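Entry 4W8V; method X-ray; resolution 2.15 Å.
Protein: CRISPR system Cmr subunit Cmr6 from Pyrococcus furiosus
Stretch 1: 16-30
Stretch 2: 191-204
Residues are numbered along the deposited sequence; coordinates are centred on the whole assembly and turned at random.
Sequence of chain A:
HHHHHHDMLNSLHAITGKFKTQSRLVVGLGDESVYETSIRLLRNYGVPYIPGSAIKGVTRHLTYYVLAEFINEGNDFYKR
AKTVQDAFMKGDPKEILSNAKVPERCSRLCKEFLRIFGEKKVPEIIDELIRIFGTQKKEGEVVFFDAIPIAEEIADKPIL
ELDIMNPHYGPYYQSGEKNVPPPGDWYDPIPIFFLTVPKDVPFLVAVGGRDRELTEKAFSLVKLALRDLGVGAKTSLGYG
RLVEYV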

# COMPACT_ATOMS: atom_id res chain seq x y z
N THR A 16 7.10 0.59 -14.33
CA THR A 16 7.38 1.76 -13.51
C THR A 16 6.56 2.98 -13.88
O THR A 16 6.00 3.07 -14.98
CB THR A 16 8.86 2.15 -13.57
OG1 THR A 16 9.11 2.88 -14.79
CG2 THR A 16 9.75 0.92 -13.50
N GLY A 17 6.49 3.92 -12.94
CA GLY A 17 5.91 5.22 -13.18
C GLY A 17 6.52 6.27 -12.26
O GLY A 17 7.14 5.94 -11.26
N LYS A 18 6.34 7.53 -12.61
CA LYS A 18 6.79 8.63 -11.77
C LYS A 18 5.62 9.24 -11.02
O LYS A 18 4.61 9.60 -11.62
CB LYS A 18 7.49 9.71 -12.60
CG LYS A 18 8.79 9.27 -13.23
CD LYS A 18 9.47 10.47 -13.86
CE LYS A 18 10.69 10.07 -14.67
NZ LYS A 18 11.14 11.22 -15.50
N PHE A 19 5.76 9.37 -9.70
CA PHE A 19 4.67 9.84 -8.85
C PHE A 19 5.11 11.04 -8.04
O PHE A 19 6.25 11.12 -7.61
CB PHE A 19 4.19 8.72 -7.92
CG PHE A 19 3.49 7.59 -8.63
CD1 PHE A 19 4.19 6.75 -9.50
CD2 PHE A 19 2.14 7.36 -8.43
CE1 PHE A 19 3.56 5.71 -10.16
CE2 PHE A 19 1.49 6.32 -9.09
CZ PHE A 19 2.19 5.49 -9.95
N LYS A 20 4.21 12.00 -7.86
CA LYS A 20 4.50 13.13 -6.99
C LYS A 20 3.58 13.07 -5.79
O LYS A 20 2.50 12.51 -5.89
CB LYS A 20 4.33 14.47 -7.72
CG LYS A 20 2.94 14.69 -8.29
CD LYS A 20 2.88 15.97 -9.11
CE LYS A 20 1.53 16.13 -9.82
NZ LYS A 20 0.45 16.52 -8.87
N THR A 21 4.03 13.61 -4.66
CA THR A 21 3.22 13.68 -3.46
C THR A 21 2.08 14.69 -3.66
O THR A 21 2.34 15.89 -3.77
CB THR A 21 4.07 14.09 -2.23
OG1 THR A 21 4.93 15.18 -2.58
CG2 THR A 21 4.94 12.91 -1.75
N GLN A 22 0.84 14.21 -3.75
CA GLN A 22 -0.28 15.12 -3.96
C GLN A 22 -0.57 15.93 -2.69
O GLN A 22 -0.87 17.12 -2.75
CB GLN A 22 -1.54 14.37 -4.39
CG GLN A 22 -2.71 15.30 -4.75
CD GLN A 22 -4.06 14.61 -4.81
OE1 GLN A 22 -4.43 13.85 -3.91
NE2 GLN A 22 -4.81 14.88 -5.87
N SER A 23 -0.45 15.27 -1.54
CA SER A 23 -0.51 15.91 -0.24
C SER A 23 0.81 15.62 0.49
O SER A 23 1.63 14.86 -0.01
CB SER A 23 -1.72 15.40 0.59
OG SER A 23 -1.68 13.99 0.77
N ARG A 24 1.02 16.22 1.66
CA ARG A 24 2.26 15.98 2.37
C ARG A 24 2.40 14.54 2.80
O ARG A 24 1.43 13.85 3.14
CB ARG A 24 2.37 16.89 3.58
CG ARG A 24 2.59 18.32 3.24
CD ARG A 24 2.37 19.20 4.44
NE ARG A 24 2.14 20.56 3.99
CZ ARG A 24 3.05 21.52 4.03
NH1 ARG A 24 4.26 21.26 4.52
NH2 ARG A 24 2.76 22.73 3.59
N LEU A 25 3.64 14.08 2.79
CA LEU A 25 3.93 12.70 3.12
C LEU A 25 4.70 12.62 4.43
O LEU A 25 5.72 13.30 4.62
CB LEU A 25 4.70 12.05 1.98
CG LEU A 25 5.17 10.61 2.10
CD1 LEU A 25 3.99 9.60 2.18
CD2 LEU A 25 6.06 10.34 0.89
N VAL A 26 4.18 11.80 5.34
CA VAL A 26 4.72 11.66 6.69
C VAL A 26 5.34 10.27 6.84
O VAL A 26 4.66 9.26 6.79
CB VAL A 26 3.63 11.88 7.74
CG1 VAL A 26 4.21 11.87 9.15
CG2 VAL A 26 2.89 13.19 7.47
N VAL A 27 6.66 10.25 7.00
CA VAL A 27 7.45 9.02 6.96
C VAL A 27 8.22 8.83 8.25
O VAL A 27 8.88 9.74 8.71
CB VAL A 27 8.46 9.05 5.76
CG1 VAL A 27 9.18 7.74 5.65
CG2 VAL A 27 7.74 9.39 4.47
N GLY A 28 8.14 7.64 8.85
CA GLY A 28 8.93 7.32 10.03
C GLY A 28 10.35 6.93 9.67
O GLY A 28 10.58 6.13 8.76
N LEU A 29 11.32 7.50 10.38
CA LEU A 29 12.70 7.09 10.20
C LEU A 29 13.04 5.89 11.08
O LEU A 29 12.97 5.97 12.30
CB LEU A 29 13.64 8.24 10.50
CG LEU A 29 13.41 9.45 9.63
CD1 LEU A 29 13.97 10.64 10.34
CD2 LEU A 29 14.09 9.25 8.27
N GLY A 30 13.40 4.79 10.44
CA GLY A 30 13.74 3.58 11.17
C GLY A 30 15.18 3.61 11.62
O GLY A 30 15.75 4.67 11.84
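Stretch 2 (191-204) PIFFLTVPKDVPFL

Stretch 2 runs antiparallel beside stretch 1 as two strands joined by a turn, and each strand pairs with one strand of stretch 1. Strand 192-197 lies along the strand that begins at Leu25, with an angle of 156° between their N-to-C directions; the other strand of stretch 2, which starts at Pro202 and runs on beyond Leu204, lies along the strand that ends at Thr21, at 147°. In both pairs the axes approach to 4.5 Å, the spacing of neighbours in a sheet. All residues of both strands of stretch 2 have extended backbone angles, whereas Asp200 has positive phi and psi (65°/38°), which turns the chain between them.

The register is read from reciprocal hydrogen bonds. Val27 N donates to Leu195 O (3.0 Å) and Leu195 N to Val27 O (2.9 Å); Leu25 N donates to Val197 O (2.9 Å) and Val197 N to Leu25 O, a short 2.5 Å. Between these pairs Val26 faces Thr196, their CA atoms 4.4 Å apart. Beyond Gly28, Leu29 N reaches Phe193 O (2.9 Å), and a water accepts from Phe193 N (2.8 Å) and donates to Leu29 O (2.9 Å), extending the ladder where the direct bond is missing. In the second ladder Phe19 N donates to Phe203 O (2.8 Å) and Phe203 N to Phe19 O (2.6 Å).

Thr21 fastens the turn. Its N donates to Val201 O (3.1 Å) and its O accepts from Asp200 N (2.9 Å), while its hydroxyl OG1 donates to Pro198 O (2.8 Å) and accepts from Val201 N (3.0 Å). Alongside, Lys20 NZ and Asp200 OD1 stand 4.0 Å apart, too far for a salt bridge; a water bridges them, accepting from Lys20 NZ (3.1 Å) and donating to Asp200 OD1 (2.8 Å).

Side chains alternate between the sheet's two faces. Leu25, Val27, Leu195 and Val197 share one face, all buried; Leu25 CB lies 4.0 Å from Val197 CB, and Leu25 CD2 lies 4.0 Å from Phe203 CZ, linking the two strand pairs through apolar contact. On the other face Val26 CG1 packs against Phe194 CD1 (3.7 Å) and Val26 CG2 lies 3.8 Å from Thr196 OG1. Gly28 CA sits over the face of the Phe194 ring, 3.8 Å from its centroid, in a CH-pi contact; an ideal CB on Gly28 would be tight against Phe194 CE1, at 3.3 Å. Leu29, sideways at CB, brings CD1 to 3.7 Å from Leu195 CG and 3.9 Å from Phe193 CB. Together the two stretches bury 1229 Å², both sides summed.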

# COMPACT_ATOMS: atom_id res chain seq x y z
N PRO A 191 9.19 6.69 21.36
CA PRO A 191 9.18 7.89 20.51
C PRO A 191 9.87 7.64 19.17
O PRO A 191 10.93 7.05 19.12
CB PRO A 191 9.96 8.91 21.34
CG PRO A 191 10.88 8.08 22.14
CD PRO A 191 10.09 6.86 22.51
N ILE A 192 9.25 8.09 18.10
CA ILE A 192 9.74 7.80 16.76
C ILE A 192 9.84 9.09 15.97
O ILE A 192 8.90 9.90 15.99
CB ILE A 192 8.80 6.79 16.02
CG1 ILE A 192 8.75 5.45 16.75
CG2 ILE A 192 9.23 6.57 14.62
CD1 ILE A 192 7.66 4.51 16.20
N PHE A 193 10.98 9.31 15.30
CA PHE A 193 11.14 10.46 14.41
C PHE A 193 10.33 10.31 13.15
O PHE A 193 10.34 9.27 12.52
CB PHE A 193 12.60 10.66 14.02
CG PHE A 193 13.48 11.13 15.14
CD1 PHE A 193 13.42 12.44 15.58
CD2 PHE A 193 14.39 10.27 15.72
CE1 PHE A 193 14.25 12.87 16.59
CE2 PHE A 193 15.21 10.69 16.73
CZ PHE A 193 15.15 12.00 17.16
N PHE A 194 9.63 11.38 12.79
CA PHE A 194 8.87 11.44 11.54
C PHE A 194 9.27 12.69 10.75
O PHE A 194 9.27 13.79 11.30
CB PHE A 194 7.36 11.47 11.80
CG PHE A 194 6.77 10.11 12.05
CD1 PHE A 194 6.21 9.39 11.01
CD2 PHE A 194 6.79 9.55 13.32
CE1 PHE A 194 5.66 8.14 11.24
CE2 PHE A 194 6.24 8.29 13.56
CZ PHE A 194 5.67 7.59 12.51
N LEU A 195 9.61 12.49 9.48
CA LEU A 195 9.82 13.59 8.55
C LEU A 195 8.57 13.82 7.72
O LEU A 195 8.01 12.87 7.16
CB LEU A 195 11.01 13.30 7.64
CG LEU A 195 12.38 13.32 8.32
CD1 LEU A 195 13.47 12.91 7.33
CD2 LEU A 195 12.65 14.70 8.93
N THR A 196 8.12 15.06 7.65
CA THR A 196 7.03 15.40 6.74
C THR A 196 7.59 15.96 5.46
O THR A 196 8.37 16.90 5.48
CB THR A 196 6.04 16.40 7.36
OG1 THR A 196 5.44 15.81 8.51
CG2 THR A 196 4.95 16.75 6.36
N VAL A 197 7.20 15.34 4.35
CA VAL A 197 7.71 15.65 3.02
C VAL A 197 6.69 16.52 2.30
O VAL A 197 5.50 16.22 2.32
CB VAL A 197 7.97 14.36 2.21
CG1 VAL A 197 8.30 14.68 0.73
CG2 VAL A 197 9.07 13.55 2.86
N PRO A 198 7.15 17.64 1.68
CA PRO A 198 6.15 18.55 1.11
C PRO A 198 5.49 17.99 -0.14
O PRO A 198 5.88 16.93 -0.63
CB PRO A 198 6.96 19.81 0.79
CG PRO A 198 8.40 19.38 0.75
CD PRO A 198 8.51 18.20 1.69
N LYS A 199 4.50 18.71 -0.66
CA LYS A 199 3.85 18.31 -1.90
C LYS A 199 4.81 18.47 -3.08
O LYS A 199 5.77 19.22 -3.00
CB LYS A 199 2.60 19.15 -2.16
CG LYS A 199 1.65 19.28 -1.00
CD LYS A 199 0.55 20.27 -1.34
CE LYS A 199 -0.47 20.36 -0.22
NZ LYS A 199 -1.57 21.26 -0.61
N ASP A 200 4.53 17.75 -4.16
CA ASP A 200 5.27 17.83 -5.42
C ASP A 200 6.71 17.38 -5.30
O ASP A 200 7.61 17.95 -5.91
CB ASP A 200 5.23 19.26 -5.98
CG ASP A 200 3.84 19.68 -6.38
OD1 ASP A 200 3.13 18.86 -7.01
OD2 ASP A 200 3.45 20.81 -6.04
N VAL A 201 6.92 16.34 -4.50
CA VAL A 201 8.20 15.67 -4.45
C VAL A 201 8.07 14.40 -5.29
O VAL A 201 7.11 13.65 -5.15
CB VAL A 201 8.61 15.36 -3.01
CG1 VAL A 201 9.86 14.50 -2.98
CG2 VAL A 201 8.80 16.69 -2.23
N PRO A 202 9.00 14.20 -6.23
CA PRO A 202 8.87 13.08 -7.17
C PRO A 202 9.45 11.76 -6.64
O PRO A 202 10.55 11.75 -6.10
CB PRO A 202 9.66 13.55 -8.38
CG PRO A 202 10.62 14.55 -7.86
CD PRO A 202 10.02 15.18 -6.66
N PHE A 203 8.69 10.68 -6.81
CA PHE A 203 9.11 9.34 -6.44
C PHE A 203 9.01 8.42 -7.65
O PHE A 203 8.09 8.54 -8.45
CB PHE A 203 8.26 8.77 -5.28
CG PHE A 203 8.59 9.36 -3.95
CD1 PHE A 203 8.16 10.63 -3.62
CD2 PHE A 203 9.33 8.65 -3.02
CE1 PHE A 203 8.49 11.19 -2.39
CE2 PHE A 203 9.65 9.19 -1.79
CZ PHE A 203 9.23 10.45 -1.47
N LEU A 204 9.95 7.49 -7.76
CA LEU A 204 9.81 6.39 -8.70
C LEU A 204 9.14 5.20 -8.00
O LEU A 204 9.54 4.80 -6.92
CB LEU A 204 11.17 5.97 -9.24
CG LEU A 204 11.15 5.06 -10.46
CD1 LEU A 204 10.81 5.86 -11.70
CD2 LEU A 204 12.49 4.39 -10.62
O HOH W 1 0.77 17.67 -5.99
O HOH W 2 12.69 7.15 14.89